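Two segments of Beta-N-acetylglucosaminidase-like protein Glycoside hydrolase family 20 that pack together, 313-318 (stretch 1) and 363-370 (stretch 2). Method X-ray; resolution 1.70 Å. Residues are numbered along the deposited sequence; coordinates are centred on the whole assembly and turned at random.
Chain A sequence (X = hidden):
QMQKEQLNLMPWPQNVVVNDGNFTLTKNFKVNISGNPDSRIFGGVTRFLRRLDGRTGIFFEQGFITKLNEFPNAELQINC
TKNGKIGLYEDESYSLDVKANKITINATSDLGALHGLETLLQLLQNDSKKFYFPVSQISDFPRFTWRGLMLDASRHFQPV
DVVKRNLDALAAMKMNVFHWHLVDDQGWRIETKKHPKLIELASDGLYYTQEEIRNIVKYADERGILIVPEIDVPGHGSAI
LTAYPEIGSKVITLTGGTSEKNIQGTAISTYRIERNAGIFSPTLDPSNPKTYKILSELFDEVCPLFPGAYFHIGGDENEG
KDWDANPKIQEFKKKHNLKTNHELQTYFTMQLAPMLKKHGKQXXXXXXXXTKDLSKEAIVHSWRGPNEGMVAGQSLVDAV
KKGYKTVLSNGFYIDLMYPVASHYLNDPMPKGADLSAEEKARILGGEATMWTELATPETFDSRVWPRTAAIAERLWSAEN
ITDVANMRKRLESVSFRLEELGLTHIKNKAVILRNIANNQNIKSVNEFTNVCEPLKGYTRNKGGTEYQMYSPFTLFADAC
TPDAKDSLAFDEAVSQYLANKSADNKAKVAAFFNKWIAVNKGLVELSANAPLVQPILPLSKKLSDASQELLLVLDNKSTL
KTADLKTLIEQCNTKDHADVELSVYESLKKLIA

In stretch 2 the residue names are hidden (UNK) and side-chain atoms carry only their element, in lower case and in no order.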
ATOM      1  N   ILE A 313      23.749  -4.164 -19.271  1.00  8.77           N
ATOM      2  CA  ILE A 313      24.824  -4.818 -18.555  1.00  9.14           C
ATOM      3  C   ILE A 313      25.533  -3.873 -17.628  1.00  7.60           C
ATOM      4  O   ILE A 313      26.575  -4.117 -17.077  1.00  6.86           O
ATOM      5  CB  ILE A 313      25.788  -5.570 -19.523  1.00  9.49           C
ATOM      6  CG1 ILE A 313      26.355  -4.653 -20.623  1.00  9.42           C
ATOM      7  CG2 ILE A 313      25.089  -6.804 -20.104  1.00 10.55           C
ATOM      8  CD1 ILE A 313      27.128  -3.486 -20.211  1.00 10.31           C
ATOM      9  N   GLY A 314      24.937  -2.689 -17.417  1.00  8.48           N
ATOM     10  CA  GLY A 314      25.568  -1.777 -16.478  1.00  8.82           C
ATOM     11  C   GLY A 314      26.898  -1.188 -16.902  1.00  9.09           C
ATOM     12  O   GLY A 314      26.988  -0.535 -17.959  1.00  9.49           O
ATOM     13  N   GLY A 315      27.940  -1.328 -16.078  1.00  9.01           N
ATOM     14  CA  GLY A 315      29.271  -0.897 -16.427  1.00  9.45           C
ATOM     15  C   GLY A 315      29.726   0.405 -15.791  1.00  9.81           C
ATOM     16  O   GLY A 315      30.745   0.925 -16.191  1.00 10.42           O
ATOM     17  N   ASP A 316      28.954   0.941 -14.832  1.00  9.19           N
ATOM     18  CA  ASP A 316      29.325   2.195 -14.151  1.00  9.16           C
ATOM     19  C   ASP A 316      30.362   1.957 -13.056  1.00  9.29           C
ATOM     20  O   ASP A 316      30.380   0.898 -12.409  1.00  8.99           O
ATOM     21  CB  ASP A 316      28.116   2.900 -13.552  1.00  9.55           C
ATOM     22  CG  ASP A 316      27.266   1.979 -12.633  1.00  9.81           C
ATOM     23  OD1 ASP A 316      27.194   0.741 -12.839  1.00  9.11           O
ATOM     24  OD2 ASP A 316      26.649   2.526 -11.684  1.00 10.99           O
ATOM     25  N   GLU A 317      31.240   2.942 -12.873  1.00  9.43           N
ATOM     26  CA  GLU A 317      31.982   3.044 -11.626  1.00 10.56           C
ATOM     27  C   GLU A 317      32.843   1.858 -11.238  1.00 10.75           C
ATOM     28  O   GLU A 317      33.028   1.608 -10.055  1.00 12.41           O
ATOM     29  CB  GLU A 317      31.041   3.409 -10.448  1.00 10.49           C
ATOM     30  CG  GLU A 317      30.301   4.748 -10.594  1.00 10.46           C
ATOM     31  CD  GLU A 317      29.408   5.035  -9.390  1.00 11.41           C
ATOM     32  OE1 GLU A 317      28.801   4.110  -8.825  1.00 10.57           O
ATOM     33  OE2 GLU A 317      29.259   6.231  -9.048  1.00 12.08           O
ATOM     34  N   ASN A 318      33.537   1.272 -12.227  1.00 10.61           N
ATOM     35  CA  ASN A 318      34.657   0.388 -11.941  1.00 11.93           C
ATOM     36  C   ASN A 318      35.841   1.330 -11.665  1.00 15.72           C
ATOM     37  O   ASN A 318      36.378   1.896 -12.606  1.00 19.97           O
ATOM     38  CB  ASN A 318      34.894  -0.509 -13.127  1.00 12.86           C
ATOM     39  CG  ASN A 318      36.164  -1.347 -12.963  1.00 14.98           C
ATOM     40  OD1 ASN A 318      36.728  -1.434 -11.902  1.00 12.88           O
ATOM     41  ND2 ASN A 318      36.575  -1.952 -14.036  1.00 16.78           N
ATOM     42  N   UNK A 363      22.639  -4.788 -26.659  1.00 11.64           N
ATOM     43  CA  UNK A 363      23.367  -4.452 -25.402  1.00 11.18           C
ATOM     44  C   UNK A 363      23.281  -2.999 -25.102  1.00 10.17           C
ATOM     45  O   UNK A 363      23.404  -2.152 -25.982  1.00 11.55           O
ATOM     46  c   UNK A 363      25.849  -4.804 -24.411  1.00 12.76           C
ATOM     47  c   UNK A 363      26.914  -5.836 -24.562  1.00 11.99           C
ATOM     48  c   UNK A 363      26.353  -3.366 -24.258  1.00 11.73           C
ATOM     49  c   UNK A 363      24.852  -4.870 -25.581  1.00 11.67           C
ATOM     50  N   UNK A 364      23.019  -2.685 -23.831  1.00  9.87           N
ATOM     51  CA  UNK A 364      23.021  -1.329 -23.319  1.00  9.87           C
ATOM     52  C   UNK A 364      23.928  -1.263 -22.112  1.00  9.71           C
ATOM     53  O   UNK A 364      24.028  -2.213 -21.368  1.00  9.13           O
ATOM     54  c   UNK A 364      21.561  -0.977 -22.975  1.00  9.35           C
ATOM     55  s   UNK A 364      19.677   0.943 -22.471  1.00 10.37           S
ATOM     56  c   UNK A 364      21.397   0.464 -22.462  1.00 10.09           C
ATOM     57  c   UNK A 364      19.828   2.632 -21.849  1.00 11.04           C
ATOM     58  N   UNK A 365      24.525  -0.120 -21.894  1.00  9.27           N
ATOM     59  CA  UNK A 365      25.336   0.100 -20.712  1.00  9.68           C
ATOM     60  C   UNK A 365      25.527   1.551 -20.354  1.00  8.90           C
ATOM     61  O   UNK A 365      25.366   2.454 -21.201  1.00  8.45           O
ATOM     62  N   UNK A 366      25.924   1.786 -19.093  1.00  9.05           N
ATOM     63  CA  UNK A 366      26.293   3.121 -18.642  1.00  8.50           C
ATOM     64  C   UNK A 366      27.519   3.623 -19.436  1.00  9.36           C
ATOM     65  O   UNK A 366      28.306   2.835 -19.961  1.00  9.53           O
ATOM     66  c   UNK A 366      26.610   3.091 -17.151  1.00  8.69           C
ATOM     67  c   UNK A 366      22.417   5.004 -16.040  1.00  7.76           C
ATOM     68  n   UNK A 366      24.086   1.429 -15.011  1.00  8.58           N
ATOM     69  c   UNK A 366      23.369   2.556 -15.288  1.00  7.35           C
ATOM     70  c   UNK A 366      25.330   1.516 -15.571  1.00  8.51           C
ATOM     71  c   UNK A 366      21.657   4.162 -15.229  1.00  7.11           C
ATOM     72  c   UNK A 366      25.414   2.656 -16.311  1.00  8.14           C
ATOM     73  c   UNK A 366      24.180   3.379 -16.073  1.00  8.12           C
ATOM     74  c   UNK A 366      22.113   2.920 -14.873  1.00  7.52           C
ATOM     75  c   UNK A 366      23.654   4.634 -16.487  1.00  7.94           C
ATOM     76  N   UNK A 367      27.621   4.926 -19.594  1.00  8.66           N
ATOM     77  CA  UNK A 367      28.536   5.540 -20.565  1.00  9.90           C
ATOM     78  C   UNK A 367      29.987   5.073 -20.489  1.00 10.69           C
ATOM     79  O   UNK A 367      30.720   5.177 -21.503  1.00 11.58           O
ATOM     80  o   UNK A 367      27.667   9.517 -18.925  1.00 11.90           O
ATOM     81  c   UNK A 367      28.827   9.082 -19.016  1.00 12.75           C
ATOM     82  c   UNK A 367      28.415   7.063 -20.420  1.00  9.89           C
ATOM     83  o   UNK A 367      29.878   9.796 -19.013  1.00 12.53           O
ATOM     84  c   UNK A 367      28.986   7.608 -19.122  1.00 11.53           C
ATOM     85  N   UNK A 368      30.448   4.644 -19.324  1.00 10.30           N
ATOM     86  CA  UNK A 368      31.819   4.109 -19.199  1.00 10.39           C
ATOM     87  C   UNK A 368      32.173   3.052 -20.189  1.00 10.39           C
ATOM     88  O   UNK A 368      33.388   2.933 -20.544  1.00 10.29           O
ATOM     89  o   UNK A 368      29.710   4.755 -16.669  1.00 10.56           O
ATOM     90  c   UNK A 368      32.102   4.802 -16.777  1.00 11.66           C
ATOM     91  o   UNK A 368      30.828   5.179 -14.753  1.00 10.64           O
ATOM     92  c   UNK A 368      32.187   3.670 -17.802  1.00 10.86           C
ATOM     93  c   UNK A 368      30.782   4.902 -16.014  1.00 11.20           C
ATOM     94  N   UNK A 369      31.186   2.327 -20.708  1.00 10.37           N
ATOM     95  CA  UNK A 369      31.467   1.283 -21.669  1.00 11.57           C
ATOM     96  C   UNK A 369      31.984   1.770 -23.011  1.00 11.90           C
ATOM     97  O   UNK A 369      32.557   0.978 -23.803  1.00 11.11           O
ATOM     98  c   UNK A 369      28.113  -0.097 -23.151  1.00 12.15           C
ATOM     99  c   UNK A 369      29.105   0.909 -22.601  1.00 11.04           C
ATOM    100  c   UNK A 369      30.298   0.271 -21.907  1.00 11.20           C
ATOM    101  c   UNK A 369      29.893  -0.379 -20.553  1.00 11.03           C
ATOM    102  N   UNK A 370      31.771   3.034 -23.298  1.00 10.93           N
ATOM    103  CA  UNK A 370      32.169   3.571 -24.587  1.00 12.82           C
ATOM    104  C   UNK A 370      33.665   3.928 -24.669  1.00 12.54           C
ATOM    105  O   UNK A 370      34.097   4.933 -24.110  1.00 12.51           O
ATOM    106  c   UNK A 370      31.264   4.775 -24.909  1.00 14.92           C
ATOM    107  c   UNK A 370      31.456   5.493 -26.226  1.00 17.62           C
ATOM    108  c   UNK A 370      30.507   6.652 -26.540  1.00 17.94           C
ATOM    109  c   UNK A 370      31.589   4.551 -27.380  1.00 19.77           C
TER

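Position 363 carries four side-chain carbons, forked at the second. The forking carbon lies 3.8 Å from Ile313 CG1, an apolar contact made although the CA-to-CB bond points sideways. Four carbons with this fork identify Leu363.

Position 364 has an unbranched, fully extended chain of two carbons, a sulfur and a terminal carbon; its closest approach is from CB to Ile313 N, 5.4 Å. A thioether in this order is methionine, Met364. Its backbone makes the polar contact: Ile313 N donates to Met364 O at 2.9 Å, with an N-H...O angle of 166°.

Position 365 has no side-chain atoms and is therefore Gly365. Its CA sits 3.3 Å from Gly314 O and 4.0 Å from Ile313 CD1. An ideal CB here would fall 3.0 Å from Gly314 O, a clash, so the bare backbone lets the two stretches approach, with Gly314 CA and Gly365 CA 4.6 Å apart.

Position 366 shows one carbon leading to fused five- and six-membered rings that hold eight carbons and one nitrogen. A five-membered-ring carbon lies 3.4 Å from Asp316 OD1 and 3.9 Å from Gly315 N; Asp316 OD2 lies over one ring face, whereas Gly315 N is at the edge, near the ring plane. This indole defines Trp366, and that carbon is CD1. Trp366 N donates to Gly314 O at 2.8 Å and 143°.

Position 367 has three carbons, the third bearing two oxygens; its CA-to-CB bond points away and it makes no contact. This is Glu367.

Position 368 has the same atoms, but its CA-to-CB bond points toward stretch 1. One carboxylate oxygen accepts from Glu317 N at 3.0 Å and 153°. The residue is Glu368 and that oxygen is OE2, also 3.4 Å from Asp316 CA; Glu368 CB lies 3.5 Å from Gly315 O.

Position 369 has four carbons forked at the first, with one arm two carbons long. The one-carbon arm lies 4.2 Å from both Ile313 CD1 and Gly315 CA. This is Ile369, and that arm is CG2. An ideal CB on Gly315 would come within 2.7 Å of Ile369 CG2, a clash.

Position 370 has four carbons forked at the second, hence Leu370, which makes no contact.

The contact thus combines two backbone hydrogen bonds, at Met364 O and Trp366 N, with a bond from Glu317 N to Glu368 OE2. The 3-10 segment, with Ile369 N bonded to Trp366 O at 3.0 Å, follows the strand and carries Glu368 and Ile369, whose CA-to-CB bonds both point toward stretch 1. Apolar packing around Ile313 completes an interface burying 421 Å².

Stretch 2, residues 363-370: LMGWEEIL
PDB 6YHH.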